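Hexokinase (PDB 1BDG) catalyses the ATP-dependent phosphorylation of glucose and other hexoses to hexose 6-phosphates, the first step of glycolysis. Local coordinates at residues Met53-Val58 against Ser231-Met236; Thr113-Tyr118 against Phe164-Val169; Lys117-Thr122 against Glu176-Glu181. All coordinates share one frame; numbering follows the deposited sequence.

Contact 1: residues Met53-Val58 against Ser231-Met236; sequences MFPSYV and SKVELM. With SO4 (sulfate ion), chain E.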
loop_
_atom_site.group_PDB
_atom_site.type_symbol
_atom_site.label_atom_id
_atom_site.label_comp_id
_atom_site.label_asym_id
_atom_site.label_seq_id
_atom_site.Cartn_x
_atom_site.Cartn_y
_atom_site.Cartn_z
ATOM N N MET A 53 14.025 5.560 -0.059
ATOM C CA MET A 53 14.778 4.490 -0.720
ATOM C C MET A 53 15.537 3.581 0.229
ATOM O O MET A 53 16.701 3.253 -0.034
ATOM C CB MET A 53 15.789 5.085 -1.708
ATOM C CG MET A 53 15.224 6.043 -2.725
ATOM S SD MET A 53 14.142 5.246 -3.870
ATOM C CE MET A 53 15.221 4.998 -5.132
ATOM N N PHE A 54 14.872 3.110 1.283
ATOM C CA PHE A 54 15.526 2.245 2.264
ATOM C C PHE A 54 15.996 0.908 1.691
ATOM O O PHE A 54 15.177 0.126 1.196
ATOM C CB PHE A 54 14.586 1.918 3.431
ATOM C CG PHE A 54 14.045 3.110 4.152
ATOM C CD1 PHE A 54 14.847 3.840 5.013
ATOM C CD2 PHE A 54 12.709 3.463 4.021
ATOM C CE1 PHE A 54 14.317 4.907 5.744
ATOM C CE2 PHE A 54 12.180 4.517 4.741
ATOM C CZ PHE A 54 12.988 5.240 5.608
ATOM N N PRO A 55 17.316 0.635 1.720
ATOM C CA PRO A 55 17.766 -0.652 1.193
ATOM C C PRO A 55 17.251 -1.711 2.160
ATOM O O PRO A 55 17.266 -1.509 3.376
ATOM C CB PRO A 55 19.286 -0.533 1.253
ATOM C CG PRO A 55 19.507 0.406 2.381
ATOM C CD PRO A 55 18.463 1.451 2.146
ATOM N N SER A 56 16.714 -2.794 1.611
ATOM C CA SER A 56 16.168 -3.883 2.411
ATOM C C SER A 56 17.211 -4.962 2.751
ATOM O O SER A 56 16.934 -5.881 3.528
ATOM C CB SER A 56 15.030 -4.522 1.639
ATOM O OG SER A 56 15.554 -5.162 0.490
ATOM N N TYR A 57 18.394 -4.857 2.151
ATOM C CA TYR A 57 19.465 -5.826 2.344
ATOM C C TYR A 57 19.145 -7.223 1.800
ATOM O O TYR A 57 19.805 -8.201 2.140
ATOM C CB TYR A 57 19.932 -5.867 3.798
ATOM C CG TYR A 57 20.904 -4.772 4.140
ATOM C CD1 TYR A 57 20.463 -3.540 4.583
ATOM C CD2 TYR A 57 22.265 -4.966 3.992
ATOM C CE1 TYR A 57 21.351 -2.524 4.871
ATOM C CE2 TYR A 57 23.164 -3.956 4.271
ATOM C CZ TYR A 57 22.704 -2.729 4.712
ATOM O OH TYR A 57 23.596 -1.712 4.990
ATOM N N VAL A 58 18.083 -7.316 1.008
ATOM C CA VAL A 58 17.744 -8.567 0.351
ATOM C C VAL A 58 18.461 -8.345 -0.968
ATOM O O VAL A 58 18.048 -7.503 -1.768
ATOM C CB VAL A 58 16.252 -8.714 0.030
ATOM C CG1 VAL A 58 16.038 -9.941 -0.832
ATOM C CG2 VAL A 58 15.454 -8.858 1.291
ATOM N N SER A 231 25.585 -0.264 -6.439
ATOM C CA SER A 231 26.731 0.647 -6.567
ATOM C C SER A 231 26.198 2.052 -6.394
ATOM O O SER A 231 26.947 2.985 -6.093
ATOM C CB SER A 231 27.396 0.507 -7.914
ATOM N N LYS A 232 24.882 2.169 -6.567
ATOM C CA LYS A 232 24.161 3.423 -6.448
ATOM C C LYS A 232 23.566 3.619 -5.065
ATOM O O LYS A 232 23.345 4.743 -4.653
ATOM C CB LYS A 232 23.043 3.480 -7.479
ATOM C CG LYS A 232 23.503 3.275 -8.898
ATOM C CD LYS A 232 22.343 3.399 -9.865
ATOM C CE LYS A 232 22.829 3.419 -11.304
ATOM N NZ LYS A 232 21.701 3.509 -12.261
ATOM N N VAL A 233 23.279 2.534 -4.349
ATOM C CA VAL A 233 22.698 2.677 -3.019
ATOM C C VAL A 233 23.793 3.068 -2.043
ATOM O O VAL A 233 24.231 2.253 -1.243
ATOM C CB VAL A 233 22.029 1.391 -2.540
ATOM C CG1 VAL A 233 21.295 1.666 -1.246
ATOM C CG2 VAL A 233 21.067 0.871 -3.589
ATOM N N GLU A 234 24.189 4.335 -2.074
ATOM C CA GLU A 234 25.280 4.817 -1.225
ATOM C C GLU A 234 25.182 4.574 0.279
ATOM O O GLU A 234 26.197 4.324 0.944
ATOM C CB GLU A 234 25.558 6.283 -1.514
ATOM C CG GLU A 234 25.935 6.551 -2.968
ATOM C CD GLU A 234 26.159 8.016 -3.229
ATOM O OE1 GLU A 234 26.089 8.809 -2.265
ATOM O OE2 GLU A 234 26.402 8.382 -4.398
ATOM N N LEU A 235 23.969 4.610 0.817
ATOM C CA LEU A 235 23.789 4.381 2.235
ATOM C C LEU A 235 24.120 2.948 2.581
ATOM O O LEU A 235 24.348 2.635 3.736
ATOM C CB LEU A 235 22.364 4.703 2.665
ATOM C CG LEU A 235 21.979 6.173 2.543
ATOM C CD1 LEU A 235 20.498 6.299 2.316
ATOM C CD2 LEU A 235 22.405 6.933 3.771
ATOM N N MET A 236 24.175 2.078 1.588
ATOM C CA MET A 236 24.481 0.685 1.848
ATOM C C MET A 236 25.987 0.479 1.992
ATOM O O MET A 236 26.429 -0.580 2.438
ATOM C CB MET A 236 23.925 -0.185 0.718
ATOM C CG MET A 236 23.494 -1.571 1.144
ATOM S SD MET A 236 22.590 -2.446 -0.140
ATOM C CE MET A 236 23.558 -3.956 -0.333
HETATM S S SO4 E . 20.379 7.371 -11.054
HETATM O O1 SO4 E . 19.376 8.278 -11.550
HETATM O O2 SO4 E . 19.895 6.026 -11.161
HETATM O O3 SO4 E . 21.577 7.520 -11.843
HETATM O O4 SO4 E . 20.664 7.659 -9.673
#
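The short extended run at P55 passes the 3-10 turn at M236 with their CA atoms 6.9 Å apart, the nearest approach of the two backbones, and side chains alone bridge the gap. The CB side of P55, a buried residue, faces the turn. Its CB lies 3.9 Å from V233 CG1 and 4.1 Å from M236 SD, meeting one branch of the valine and the thioether of the methionine, both of them buried as well. V233 holds CG1 anti to the backbone N (chi1 -173°), which swings that methyl to the proline. M236 runs alongside the partly exposed Y57, the two side chains heading opposite ways: M236 CG approaches Y57 CZ at 3.8 Å, while the sulfur stands above the phenol. SD is 4.8 Å from the centroid of the Y57 ring and 13° off its normal, a rather distant Met-aromatic contact over the ring face.

Strand 54-55 is an outermost strand of the mixed sheet of the large hexokinase subdomain, an actin-like ATPase fold, and runs antiparallel to strand 243-247. Residues 231-236 belong to the connection that leads into strand 243-247 and packs on that strand, next to strand 54-55: V233 touches V244 and I246, and M236 touches V244. S56 OG bonds to V245 O.

The turn is shaped locally: residues 232-234 form an inverse gamma turn about V233, its E234 N to K232 O bond weak, and M236 N donates to V233 O at 2.8 Å. K232 takes no part in the packing; its extended chain carries NZ to O2 of a sulfate ion, a 3.3 Å hydrogen bond to a group probably drawn from the crystallisation liquor.

Contact 2: residues Thr113-Tyr118 against Phe164-Val169; sequences TELFKY and FSADGV
L115 lays the methyl CD2 against the rim of the F164 ring, near the ring plane, 4.1 Å from F164 CE2 and equally close to CD2 of that ring, so it faces the ring edge between those two carbons. The two side chains meet at about a right angle. With CG anti to the backbone N (chi1 -180°), the leucine reaches out from helix 112-129, and the same methyl lies 4.2 Å from A166 CB, which makes L115 the shared partner of two residues in the facing loop. One residue on, F116 offers its own edge: F116 CE2 is 4.1 Å from V169 CG1, the valine methyl lying near the ring plane. Both phenyl rings are thus met by aliphatic carbon at the rim. L115, F116, F164, A166 and V169 are all buried, and the contact is wholly apolar.

The irregular loop 164-169 has further partners. A166 O accepts from W160 NE1, and S165 and D167 make backbone bonds to M108 and G110, just ahead of the helix. F164 also stacks with W160 and meets F145 edge-to-face, which places its ring in an aromatic cluster.

F145 lines the glucose pocket, and T161 and K162, just before this loop, bind the sugar. The F164 side chain itself is about 9 Å from the bound glucose, nearest atoms compared, so the helix of the small subdomain packs here against the second shell of the hexokinase sugar site.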
loop_
_atom_site.group_PDB
_atom_site.type_symbol
_atom_site.label_atom_id
_atom_site.label_comp_id
_atom_site.label_asym_id
_atom_site.label_seq_id
_atom_site.Cartn_x
_atom_site.Cartn_y
_atom_site.Cartn_z
ATOM N N THR A 113 4.542 -2.714 23.321
ATOM C CA THR A 113 4.617 -4.014 24.001
ATOM C C THR A 113 3.227 -4.687 23.971
ATOM O O THR A 113 3.110 -5.899 23.782
ATOM C CB THR A 113 5.120 -3.840 25.476
ATOM O OG1 THR A 113 4.214 -3.000 26.216
ATOM C CG2 THR A 113 6.495 -3.186 25.478
ATOM N N GLU A 114 2.182 -3.877 24.107
ATOM C CA GLU A 114 0.819 -4.377 24.073
ATOM C C GLU A 114 0.444 -4.891 22.660
ATOM O O GLU A 114 -0.259 -5.911 22.524
ATOM C CB GLU A 114 -0.145 -3.291 24.544
ATOM N N LEU A 115 0.880 -4.187 21.614
ATOM C CA LEU A 115 0.595 -4.643 20.255
ATOM C C LEU A 115 1.463 -5.879 20.004
ATOM O O LEU A 115 0.956 -6.958 19.687
ATOM C CB LEU A 115 0.896 -3.544 19.227
ATOM C CG LEU A 115 0.666 -3.777 17.721
ATOM C CD1 LEU A 115 -0.829 -3.941 17.419
ATOM C CD2 LEU A 115 1.222 -2.604 16.941
ATOM N N PHE A 116 2.768 -5.750 20.224
ATOM C CA PHE A 116 3.669 -6.877 20.020
ATOM C C PHE A 116 3.369 -8.081 20.893
ATOM O O PHE A 116 3.751 -9.218 20.576
ATOM C CB PHE A 116 5.117 -6.438 20.127
ATOM C CG PHE A 116 5.642 -5.881 18.852
ATOM C CD1 PHE A 116 6.113 -6.726 17.863
ATOM C CD2 PHE A 116 5.578 -4.519 18.593
ATOM C CE1 PHE A 116 6.502 -6.235 16.645
ATOM C CE2 PHE A 116 5.967 -4.025 17.365
ATOM C CZ PHE A 116 6.428 -4.889 16.391
ATOM N N LYS A 117 2.679 -7.826 22.002
ATOM C CA LYS A 117 2.262 -8.899 22.893
ATOM C C LYS A 117 1.098 -9.599 22.172
ATOM O O LYS A 117 1.106 -10.825 22.008
ATOM C CB LYS A 117 1.811 -8.346 24.248
ATOM C CG LYS A 117 1.418 -9.424 25.212
ATOM C CD LYS A 117 1.177 -8.878 26.580
ATOM C CE LYS A 117 0.625 -9.967 27.467
ATOM N NZ LYS A 117 0.246 -9.462 28.802
ATOM N N TYR A 118 0.143 -8.811 21.676
ATOM C CA TYR A 118 -0.992 -9.374 20.968
ATOM C C TYR A 118 -0.487 -10.295 19.842
ATOM O O TYR A 118 -0.917 -11.454 19.722
ATOM C CB TYR A 118 -1.895 -8.265 20.410
ATOM C CG TYR A 118 -3.119 -8.807 19.711
ATOM C CD1 TYR A 118 -4.281 -9.124 20.422
ATOM C CD2 TYR A 118 -3.084 -9.098 18.349
ATOM C CE1 TYR A 118 -5.366 -9.730 19.791
ATOM C CE2 TYR A 118 -4.149 -9.693 17.717
ATOM C CZ TYR A 118 -5.278 -10.011 18.438
ATOM O OH TYR A 118 -6.294 -10.639 17.785
ATOM N N PHE A 164 -1.933 3.244 12.250
ATOM C CA PHE A 164 -1.216 2.907 13.471
ATOM C C PHE A 164 -0.612 4.123 14.180
ATOM O O PHE A 164 -0.238 5.115 13.545
ATOM C CB PHE A 164 -0.106 1.908 13.177
ATOM C CG PHE A 164 -0.582 0.514 12.894
ATOM C CD1 PHE A 164 -1.445 0.251 11.831
ATOM C CD2 PHE A 164 -0.102 -0.554 13.642
ATOM C CE1 PHE A 164 -1.817 -1.066 11.511
ATOM C CE2 PHE A 164 -0.464 -1.859 13.334
ATOM C CZ PHE A 164 -1.319 -2.116 12.268
ATOM N N SER A 165 -0.529 4.029 15.506
ATOM C CA SER A 165 0.046 5.074 16.364
ATOM C C SER A 165 0.351 4.502 17.733
ATOM O O SER A 165 0.053 5.129 18.737
ATOM C CB SER A 165 -0.892 6.284 16.505
ATOM O OG SER A 165 -2.168 5.909 16.988
ATOM N N ALA A 166 0.883 3.286 17.766
ATOM C CA ALA A 166 1.235 2.642 19.024
ATOM C C ALA A 166 2.479 3.340 19.554
ATOM O O ALA A 166 3.396 3.649 18.790
ATOM C CB ALA A 166 1.511 1.176 18.798
ATOM N N ASP A 167 2.501 3.655 20.842
ATOM C CA ASP A 167 3.663 4.317 21.398
ATOM C C ASP A 167 4.700 3.267 21.772
ATOM O O ASP A 167 4.382 2.095 21.924
ATOM C CB ASP A 167 3.280 5.167 22.606
ATOM C CG ASP A 167 3.052 4.345 23.849
ATOM O OD1 ASP A 167 2.109 3.522 23.841
ATOM O OD2 ASP A 167 3.816 4.511 24.835
ATOM N N GLY A 168 5.957 3.670 21.846
ATOM C CA GLY A 168 6.991 2.728 22.218
ATOM C C GLY A 168 7.478 1.853 21.092
ATOM O O GLY A 168 8.218 0.896 21.328
ATOM N N VAL A 169 7.133 2.206 19.862
ATOM C CA VAL A 169 7.578 1.413 18.718
ATOM C C VAL A 169 8.546 2.166 17.806
ATOM O O VAL A 169 9.592 1.631 17.434
ATOM C CB VAL A 169 6.384 0.922 17.870
ATOM C CG1 VAL A 169 6.863 -0.065 16.820
ATOM C CG2 VAL A 169 5.350 0.275 18.761
#

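Contact 3: residues Lys117-Thr122 against Glu176-Glu181; sequences KYIAET and ELLQTE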
loop_
_atom_site.group_PDB
_atom_site.type_symbol
_atom_site.label_atom_id
_atom_site.label_comp_id
_atom_site.label_asym_id
_atom_site.label_seq_id
_atom_site.Cartn_x
_atom_site.Cartn_y
_atom_site.Cartn_z
ATOM N N LYS A 117 2.679 -7.826 22.002
ATOM C CA LYS A 117 2.262 -8.899 22.893
ATOM C C LYS A 117 1.098 -9.599 22.172
ATOM O O LYS A 117 1.106 -10.825 22.008
ATOM C CB LYS A 117 1.811 -8.346 24.248
ATOM C CG LYS A 117 1.418 -9.424 25.212
ATOM C CD LYS A 117 1.177 -8.878 26.580
ATOM C CE LYS A 117 0.625 -9.967 27.467
ATOM N NZ LYS A 117 0.246 -9.462 28.802
ATOM N N TYR A 118 0.143 -8.811 21.676
ATOM C CA TYR A 118 -0.992 -9.374 20.968
ATOM C C TYR A 118 -0.487 -10.295 19.842
ATOM O O TYR A 118 -0.917 -11.454 19.722
ATOM C CB TYR A 118 -1.895 -8.265 20.410
ATOM C CG TYR A 118 -3.119 -8.807 19.711
ATOM C CD1 TYR A 118 -4.281 -9.124 20.422
ATOM C CD2 TYR A 118 -3.084 -9.098 18.349
ATOM C CE1 TYR A 118 -5.366 -9.730 19.791
ATOM C CE2 TYR A 118 -4.149 -9.693 17.717
ATOM C CZ TYR A 118 -5.278 -10.011 18.438
ATOM O OH TYR A 118 -6.294 -10.639 17.785
ATOM N N ILE A 119 0.466 -9.797 19.053
ATOM C CA ILE A 119 1.033 -10.576 17.943
ATOM C C ILE A 119 1.419 -11.976 18.422
ATOM O O ILE A 119 0.939 -12.980 17.872
ATOM C CB ILE A 119 2.279 -9.868 17.309
ATOM C CG1 ILE A 119 1.861 -8.558 16.639
ATOM C CG2 ILE A 119 2.957 -10.772 16.309
ATOM C CD1 ILE A 119 0.908 -8.752 15.538
ATOM N N ALA A 120 2.251 -12.040 19.460
ATOM C CA ALA A 120 2.670 -13.329 20.004
ATOM C C ALA A 120 1.459 -14.130 20.543
ATOM O O ALA A 120 1.295 -15.301 20.186
ATOM C CB ALA A 120 3.711 -13.132 21.084
ATOM N N GLU A 121 0.608 -13.494 21.361
ATOM C CA GLU A 121 -0.590 -14.127 21.940
ATOM C C GLU A 121 -1.264 -14.948 20.832
ATOM O O GLU A 121 -1.458 -16.154 20.964
ATOM C CB GLU A 121 -1.559 -13.032 22.439
ATOM C CG GLU A 121 -2.694 -13.468 23.411
ATOM C CD GLU A 121 -3.970 -14.032 22.732
ATOM O OE1 GLU A 121 -3.998 -15.267 22.473
ATOM O OE2 GLU A 121 -4.951 -13.255 22.506
ATOM N N THR A 122 -1.511 -14.274 19.709
ATOM C CA THR A 122 -2.140 -14.837 18.516
ATOM C C THR A 122 -1.383 -16.005 17.869
ATOM O O THR A 122 -1.927 -17.107 17.743
ATOM C CB THR A 122 -2.367 -13.722 17.491
ATOM O OG1 THR A 122 -3.701 -13.206 17.625
ATOM C CG2 THR A 122 -2.133 -14.216 16.087
ATOM N N GLU A 176 13.359 -7.017 17.576
ATOM C CA GLU A 176 13.648 -7.345 18.961
ATOM C C GLU A 176 12.373 -7.244 19.774
ATOM O O GLU A 176 12.133 -8.048 20.674
ATOM C CB GLU A 176 14.749 -6.444 19.528
ATOM C CG GLU A 176 15.270 -6.915 20.880
ATOM C CD GLU A 176 16.567 -6.216 21.301
ATOM O OE1 GLU A 176 16.828 -5.080 20.803
ATOM O OE2 GLU A 176 17.322 -6.818 22.127
ATOM N N LEU A 177 11.528 -6.284 19.429
ATOM C CA LEU A 177 10.266 -6.141 20.138
ATOM C C LEU A 177 9.530 -7.478 20.016
ATOM O O LEU A 177 9.272 -8.131 21.025
ATOM C CB LEU A 177 9.432 -4.986 19.565
ATOM C CG LEU A 177 9.815 -3.566 19.995
ATOM C CD1 LEU A 177 8.869 -2.548 19.394
ATOM C CD2 LEU A 177 9.760 -3.467 21.498
ATOM N N LEU A 178 9.305 -7.942 18.789
ATOM C CA LEU A 178 8.606 -9.205 18.588
ATOM C C LEU A 178 9.327 -10.346 19.282
ATOM O O LEU A 178 8.718 -11.118 20.018
ATOM C CB LEU A 178 8.457 -9.530 17.101
ATOM C CG LEU A 178 7.561 -10.755 16.870
ATOM C CD1 LEU A 178 6.121 -10.431 17.269
ATOM C CD2 LEU A 178 7.634 -11.185 15.431
ATOM N N GLN A 179 10.630 -10.443 19.057
ATOM C CA GLN A 179 11.435 -11.494 19.672
ATOM C C GLN A 179 11.293 -11.542 21.217
ATOM O O GLN A 179 11.377 -12.610 21.809
ATOM C CB GLN A 179 12.892 -11.314 19.277
ATOM C CG GLN A 179 13.776 -12.452 19.694
ATOM C CD GLN A 179 13.461 -13.717 18.942
ATOM O OE1 GLN A 179 13.678 -13.802 17.729
ATOM N NE2 GLN A 179 12.955 -14.723 19.657
ATOM N N THR A 180 11.072 -10.395 21.858
ATOM C CA THR A 180 10.913 -10.333 23.306
ATOM C C THR A 180 9.591 -10.983 23.683
ATOM O O THR A 180 9.561 -11.968 24.444
ATOM C CB THR A 180 10.851 -8.895 23.787
ATOM O OG1 THR A 180 11.963 -8.164 23.262
ATOM C CG2 THR A 180 10.831 -8.835 25.300
ATOM N N GLU A 181 8.497 -10.442 23.139
ATOM C CA GLU A 181 7.158 -10.959 23.410
ATOM C C GLU A 181 7.051 -12.451 23.056
ATOM O O GLU A 181 6.427 -13.217 23.793
ATOM C CB GLU A 181 6.111 -10.140 22.671
ATOM C CG GLU A 181 6.203 -8.631 22.935
ATOM C CD GLU A 181 5.929 -8.193 24.399
ATOM O OE1 GLU A 181 5.001 -8.720 25.069
ATOM O OE2 GLU A 181 6.627 -7.271 24.875
#
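Two neighbouring helices of the small hexokinase subdomain, 112-129 and 174-183, meet through K117, I119 and A120 on one and L178 and E181 on the other, packed on a sheet of the actin-like ATPase fold. I119 and L178 both touch L73 of strand 68-75, so both helices pack on the same sheet. The axes of the short segments approach to 8.8 Å and run in broadly the same direction, with a signed crossing angle of -50°.

On the sheet side, I119 and L178 meet at about a right angle, branch to branch: I119 CG2 lies 3.3 Å from L178 CD1. The leucine leaves its backbone with CG anti to N (chi1 -172°), which brings that methyl across to the isoleucine. Between the helices A120 presents its single methyl, with CB 3.8 Å from E181 O and 4.2 Å from E181 CB; this small residue faces the backbone of the second helix directly. Farther out, E181 folds back at chi2 (-64°) and lays its carboxylate beside the root of K117, OE1 being 3.3 Å from K117 CB. The extended lysine chain runs on across it at about a right angle and carries its ammonium away into an exposed position.

K117 NZ and E181 OE1 remain 6.1 Å apart, too far for a salt bridge, though their opposite charges may still attract weakly. The joint therefore rests on van der Waals contact: the E181 side chain lies against the backbone and CB of K117, A120 CB against E181, and the apolar pair of I119 and L178 completes it.

In the fold
After the N-terminal helices the chain reaches residues 53-58, which wait for 231-236, far along the sequence, to close the long loop of contact 1. Inside that loop lies the whole small subdomain, with contacts 2 and 3 nested in it. Both start from helix 112-129 and share K117 and Y118: contact 2 closes first, on the loop after strand 154-157, and contact 3 next, on helix 174-183. They touch each other, F116 meeting L177, L178 and E181, and their centres are about 9 Å apart. Contact 1 stands about 28 Å from either, centre to centre, at the edge of the large-subdomain sheet.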